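Local coordinates for SxtG (Microseira wollei, PDB 6U1R), which acts as an amidinotransferase of the saxitoxin biosynthetic pathway, probably moving an amidino group through a covalent cysteine intermediate, at residues 227-232 and 266-271; 323-328 and 347-352. All coordinates share one frame; numbering follows the deposited sequence.

How the contacts relate
Contact 1 (227-232 with 266-271) lies about 9 Å from the centre of the chain, and contact 2 (323-328 with 347-352) about 18 Å, measured from their centres. Every touching residue of contact 1 is buried, whereas contact 2 runs from a buried interior to the exposed E328. Contact 1 joins two separate three-stranded sheets through one apolar touch and a water bridge close to predicted active-site residues; contact 2 spans the outer strands of a single sheet and rests on apolar methyls and a carbonyl at a ring edge. Their centres are about 19 Å apart; strand 269-273 serves both, its M270 CE lying 3.4 Å from V323 O and its L272 touching M325 and F349.

Contact 1 of 2, residues 227-232 and 266-271; sequences FGQKSH and DTTLMP
F227 and L269 supply the apolar part of this contact, on strands 225-229 and 269-273. One branch of the leucine does the touching: L269 CD2 lies 3.6 Å from F227 CB and 4.0 Å from F227 CG, so it rests on the root of the aromatic side chain and approaches the ring obliquely. With CG anti to the backbone N (chi1 -167°) on a CB bond that already leads toward 227-232, the leucine brings its CD2 branch to F227. The CA atoms of F227 and L269 stay 8.3 Å apart, a spacing that fits side-chain packing between sheets and not strand pairing. Around this touch, V220 and C222 meet F227, I277 and V279 meet L269, and the ring of H253 meets that of F227.

The polar part is indirect. Q229 OE1 and T268 OG1 are 4.4 Å apart, and a water links them: it donates to Q229 OE1 at 2.8 Å and lies 2.7 Å from T268 OG1. The other end of the amide is held as well, since Q229 NE2 is hydrogen-bonded to D218 OD1. Gripped at both its oxygen and its nitrogen, the buried amide has its rotation fixed, and the water satisfies its carbonyl oxygen.

The side chain of Q229 comes within about 5 Å of that of H264, a predicted active-site residue. Packing between neighbouring three-stranded sheets, with a polar bridge at the end nearer the predicted active-site residues, fits the α/β-propeller fold of the amidinotransferase family, whose active site lies in the central channel.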
loop_
_atom_site.group_PDB
_atom_site.type_symbol
_atom_site.label_atom_id
_atom_site.label_comp_id
_atom_site.label_asym_id
_atom_site.label_seq_id
_atom_site.Cartn_x
_atom_site.Cartn_y
_atom_site.Cartn_z
ATOM N N PHE A 227 14.554 14.161 -7.156
ATOM C CA PHE A 227 14.866 13.842 -8.548
ATOM C C PHE A 227 14.605 12.365 -8.802
ATOM O O PHE A 227 15.020 11.519 -8.007
ATOM C CB PHE A 227 16.311 14.203 -8.867
ATOM C CG PHE A 227 16.576 15.665 -8.741
ATOM C CD1 PHE A 227 16.366 16.508 -9.820
ATOM C CD2 PHE A 227 16.953 16.213 -7.534
ATOM C CE1 PHE A 227 16.568 17.860 -9.708
ATOM C CE2 PHE A 227 17.153 17.584 -7.420
ATOM C CZ PHE A 227 16.952 18.398 -8.516
ATOM N N GLY A 228 13.914 12.062 -9.904
ATOM C CA GLY A 228 13.637 10.686 -10.271
ATOM C C GLY A 228 13.870 10.467 -11.753
ATOM O O GLY A 228 14.185 11.401 -12.497
ATOM N N GLN A 229 13.715 9.214 -12.164
ATOM C CA GLN A 229 13.762 8.846 -13.572
ATOM C C GLN A 229 12.731 7.758 -13.840
ATOM O O GLN A 229 12.412 6.960 -12.962
ATOM C CB GLN A 229 15.153 8.324 -13.979
ATOM C CG GLN A 229 15.560 7.089 -13.163
ATOM C CD GLN A 229 16.852 6.429 -13.610
ATOM O OE1 GLN A 229 17.644 7.008 -14.362
ATOM N NE2 GLN A 229 17.078 5.195 -13.135
ATOM N N LYS A 230 12.231 7.724 -15.075
ATOM C CA LYS A 230 11.610 6.513 -15.600
ATOM C C LYS A 230 12.677 5.434 -15.802
ATOM O O LYS A 230 13.848 5.734 -16.023
ATOM C CB LYS A 230 10.902 6.817 -16.925
ATOM C CG LYS A 230 9.686 7.763 -16.789
ATOM C CD LYS A 230 8.974 7.997 -18.131
ATOM C CE LYS A 230 8.032 6.849 -18.450
ATOM N NZ LYS A 230 7.347 7.074 -19.739
ATOM N N SER A 231 12.274 4.170 -15.706
ATOM C CA SER A 231 13.219 3.055 -15.798
ATOM C C SER A 231 12.456 1.802 -16.193
ATOM O O SER A 231 11.265 1.856 -16.493
ATOM C CB SER A 231 13.947 2.832 -14.469
ATOM O OG SER A 231 13.043 2.287 -13.545
ATOM N N HIS A 232 13.145 0.656 -16.180
ATOM C CA HIS A 232 12.440 -0.595 -16.435
ATOM C C HIS A 232 11.455 -0.982 -15.338
ATOM O O HIS A 232 10.700 -1.929 -15.559
ATOM C CB HIS A 232 13.433 -1.715 -16.670
ATOM C CG HIS A 232 14.125 -1.599 -17.992
ATOM N ND1 HIS A 232 13.438 -1.627 -19.185
ATOM C CD2 HIS A 232 15.426 -1.407 -18.311
ATOM C CE1 HIS A 232 14.288 -1.489 -20.186
ATOM N NE2 HIS A 232 15.504 -1.356 -19.684
ATOM N N ASP A 266 20.725 5.649 -8.479
ATOM C CA ASP A 266 21.817 5.958 -7.566
ATOM C C ASP A 266 23.179 5.433 -8.054
ATOM O O ASP A 266 24.116 5.309 -7.254
ATOM C CB ASP A 266 21.481 5.507 -6.123
ATOM C CG ASP A 266 20.997 4.066 -5.982
ATOM O OD1 ASP A 266 20.702 3.386 -6.977
ATOM O OD2 ASP A 266 20.877 3.619 -4.792
ATOM N N THR A 267 23.320 5.182 -9.363
ATOM C CA THR A 267 24.608 5.248 -10.050
ATOM C C THR A 267 24.589 6.285 -11.170
ATOM O O THR A 267 25.520 6.314 -11.987
ATOM C CB THR A 267 25.039 3.888 -10.626
ATOM O OG1 THR A 267 24.105 3.429 -11.600
ATOM C CG2 THR A 267 25.176 2.852 -9.543
ATOM N N THR A 268 23.577 7.161 -11.200
ATOM C CA THR A 268 23.377 8.148 -12.256
ATOM C C THR A 268 23.444 9.573 -11.733
ATOM O O THR A 268 24.182 10.412 -12.297
ATOM C CB THR A 268 22.019 7.902 -12.954
ATOM O OG1 THR A 268 22.004 6.606 -13.587
ATOM C CG2 THR A 268 21.707 8.992 -13.993
ATOM N N LEU A 269 22.706 9.865 -10.655
ATOM C CA LEU A 269 22.550 11.218 -10.118
ATOM C C LEU A 269 22.579 11.089 -8.600
ATOM O O LEU A 269 21.630 10.549 -8.016
ATOM C CB LEU A 269 21.234 11.831 -10.599
ATOM C CG LEU A 269 21.046 13.334 -10.402
ATOM C CD1 LEU A 269 21.797 14.139 -11.452
ATOM C CD2 LEU A 269 19.573 13.679 -10.397
ATOM N N MET A 270 23.638 11.588 -7.962
ATOM C CA MET A 270 23.846 11.413 -6.524
ATOM C C MET A 270 24.140 12.744 -5.833
ATOM O O MET A 270 25.288 13.226 -5.849
ATOM C CB MET A 270 24.957 10.410 -6.268
ATOM C CG MET A 270 24.498 8.985 -6.621
ATOM S SD MET A 270 23.238 8.447 -5.454
ATOM C CE MET A 270 24.294 7.723 -4.171
ATOM N N PRO A 271 23.143 13.343 -5.192
ATOM C CA PRO A 271 23.402 14.503 -4.328
ATOM C C PRO A 271 24.349 14.115 -3.203
ATOM O O PRO A 271 24.138 13.116 -2.512
ATOM C CB PRO A 271 22.007 14.869 -3.794
ATOM C CG PRO A 271 21.042 14.191 -4.739
ATOM C CD PRO A 271 21.724 12.958 -5.205
HETATM O O HOH W 1 19.983 5.712 -15.198
#

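Contact 2 of 2, residues 323-328 and 347-352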
loop_
_atom_site.group_PDB
_atom_site.type_symbol
_atom_site.label_atom_id
_atom_site.label_comp_id
_atom_site.label_asym_id
_atom_site.label_seq_id
_atom_site.Cartn_x
_atom_site.Cartn_y
_atom_site.Cartn_z
ATOM N N VAL A 323 27.693 5.792 -3.523
ATOM C CA VAL A 323 28.303 6.152 -2.243
ATOM C C VAL A 323 27.245 6.454 -1.188
ATOM O O VAL A 323 26.062 6.642 -1.502
ATOM C CB VAL A 323 29.239 7.363 -2.414
ATOM C CG1 VAL A 323 30.444 6.995 -3.291
ATOM C CG2 VAL A 323 28.467 8.558 -2.996
ATOM N N LEU A 324 27.672 6.511 0.074
ATOM C CA LEU A 324 26.797 6.822 1.208
ATOM C C LEU A 324 27.448 7.945 2.005
ATOM O O LEU A 324 28.594 7.807 2.439
ATOM C CB LEU A 324 26.562 5.599 2.110
ATOM C CG LEU A 324 25.733 5.860 3.382
ATOM C CD1 LEU A 324 24.309 6.200 3.009
ATOM C CD2 LEU A 324 25.770 4.690 4.372
ATOM N N MET A 325 26.710 9.037 2.201
ATOM C CA MET A 325 27.169 10.178 2.987
ATOM C C MET A 325 26.804 9.978 4.454
ATOM O O MET A 325 25.637 9.736 4.772
ATOM C CB MET A 325 26.532 11.480 2.499
ATOM C CG MET A 325 26.732 11.824 1.017
ATOM S SD MET A 325 28.433 11.916 0.535
ATOM C CE MET A 325 29.021 13.274 1.551
ATOM N N LEU A 326 27.786 10.146 5.339
ATOM C CA LEU A 326 27.535 10.169 6.775
ATOM C C LEU A 326 27.230 11.564 7.296
ATOM O O LEU A 326 26.624 11.699 8.370
ATOM C CB LEU A 326 28.744 9.596 7.519
ATOM C CG LEU A 326 29.265 8.252 7.013
ATOM C CD1 LEU A 326 30.385 7.725 7.900
ATOM C CD2 LEU A 326 28.132 7.229 6.882
ATOM N N ASP A 327 27.683 12.587 6.581
ATOM C CA ASP A 327 27.300 13.986 6.763
ATOM C C ASP A 327 27.709 14.674 5.465
ATOM O O ASP A 327 27.933 13.997 4.458
ATOM C CB ASP A 327 27.925 14.595 8.032
ATOM C CG ASP A 327 29.434 14.466 8.083
ATOM O OD1 ASP A 327 30.092 14.459 7.019
ATOM O OD2 ASP A 327 29.961 14.373 9.219
ATOM N N GLU A 328 27.823 16.004 5.479
ATOM C CA GLU A 328 28.156 16.712 4.247
ATOM C C GLU A 328 29.589 16.473 3.773
ATOM O O GLU A 328 29.923 16.853 2.640
ATOM C CB GLU A 328 27.923 18.211 4.435
ATOM C CG GLU A 328 26.474 18.536 4.720
ATOM C CD GLU A 328 26.184 20.018 4.803
ATOM O OE1 GLU A 328 27.075 20.828 4.458
ATOM O OE2 GLU A 328 25.050 20.369 5.203
ATOM N N TRP A 347 37.443 17.289 -4.511
ATOM C CA TRP A 347 36.235 18.099 -4.386
ATOM C C TRP A 347 35.946 18.537 -2.949
ATOM O O TRP A 347 34.945 19.225 -2.725
ATOM C CB TRP A 347 35.024 17.326 -4.933
ATOM C CG TRP A 347 34.969 17.218 -6.434
ATOM C CD1 TRP A 347 35.360 18.161 -7.347
ATOM C CD2 TRP A 347 34.491 16.099 -7.193
ATOM N NE1 TRP A 347 35.156 17.689 -8.630
ATOM C CE2 TRP A 347 34.622 16.428 -8.558
ATOM C CE3 TRP A 347 33.963 14.848 -6.848
ATOM C CZ2 TRP A 347 34.246 15.556 -9.580
ATOM C CZ3 TRP A 347 33.587 13.982 -7.866
ATOM C CH2 TRP A 347 33.746 14.339 -9.222
ATOM N N GLY A 348 36.771 18.146 -1.986
ATOM C CA GLY A 348 36.641 18.595 -0.612
ATOM C C GLY A 348 35.979 17.633 0.351
ATOM O O GLY A 348 35.723 18.015 1.501
ATOM N N PHE A 349 35.668 16.415 -0.080
ATOM C CA PHE A 349 35.058 15.427 0.791
ATOM C C PHE A 349 36.140 14.616 1.498
ATOM O O PHE A 349 37.330 14.718 1.197
ATOM C CB PHE A 349 34.111 14.533 -0.022
ATOM C CG PHE A 349 32.970 15.283 -0.648
ATOM C CD1 PHE A 349 31.817 15.562 0.079
ATOM C CD2 PHE A 349 33.046 15.720 -1.965
ATOM C CE1 PHE A 349 30.762 16.250 -0.493
ATOM C CE2 PHE A 349 31.989 16.421 -2.549
ATOM C CZ PHE A 349 30.847 16.686 -1.823
ATOM N N LYS A 350 35.715 13.801 2.467
ATOM C CA LYS A 350 36.616 12.950 3.248
ATOM C C LYS A 350 36.209 11.497 3.027
ATOM O O LYS A 350 35.329 10.977 3.731
ATOM C CB LYS A 350 36.570 13.295 4.736
ATOM C CG LYS A 350 37.065 14.698 5.086
ATOM C CD LYS A 350 38.489 14.953 4.612
ATOM C CE LYS A 350 39.003 16.321 5.058
ATOM N NZ LYS A 350 40.463 16.466 4.769
ATOM N N PRO A 351 36.815 10.809 2.063
ATOM C CA PRO A 351 36.413 9.427 1.779
ATOM C C PRO A 351 36.814 8.483 2.901
ATOM O O PRO A 351 37.890 8.604 3.497
ATOM C CB PRO A 351 37.157 9.093 0.478
ATOM C CG PRO A 351 37.601 10.387 -0.066
ATOM C CD PRO A 351 37.793 11.306 1.084
ATOM N N ILE A 352 35.913 7.556 3.207
ATOM C CA ILE A 352 36.183 6.442 4.101
ATOM C C ILE A 352 36.038 5.187 3.257
ATOM O O ILE A 352 34.952 4.910 2.732
ATOM C CB ILE A 352 35.230 6.436 5.306
ATOM C CG1 ILE A 352 35.355 7.759 6.070
ATOM C CG2 ILE A 352 35.536 5.247 6.202
ATOM C CD1 ILE A 352 34.201 8.073 6.981
#
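F349 meets the 323-328 segment through one side of its ring, and here the packing is closest. E328 O sits at the ring edge, near its plane, 3.3 Å from F349 CE1 and 3.4 Å from F349 CD1, as expected where a carbonyl oxygen faces the weakly positive rim of an aromatic ring. M325 reaches the same two carbons obliquely: its CE is 3.9 Å from F349 CD1. The methionine's CB bond does not lead to the ring; bends at chi2 (-57°) and chi3 (-63°) bring the methyl there. L272 of strand 269-273 touches both M325 and F349.

The second touch is slighter, a single meeting of methyls. L326 CD1 and I352 CD1 are 3.9 Å apart, their side chains crossing at about a right angle, with helix 83-102 alongside: L100 touches L326 and I99 touches I352.

E328 forms the solvent side. Its carbonyl meets F349, but its side chain leads away and lies against W34, P274 and A273 while remaining exposed. Strands 324-325 and 350-354 flank strand 330-334, antiparallel and parallel to it respectively; helix 338-346, ending in a Schellman motif at G348, completes the β-α-β crossover from 330-334 to 350-354.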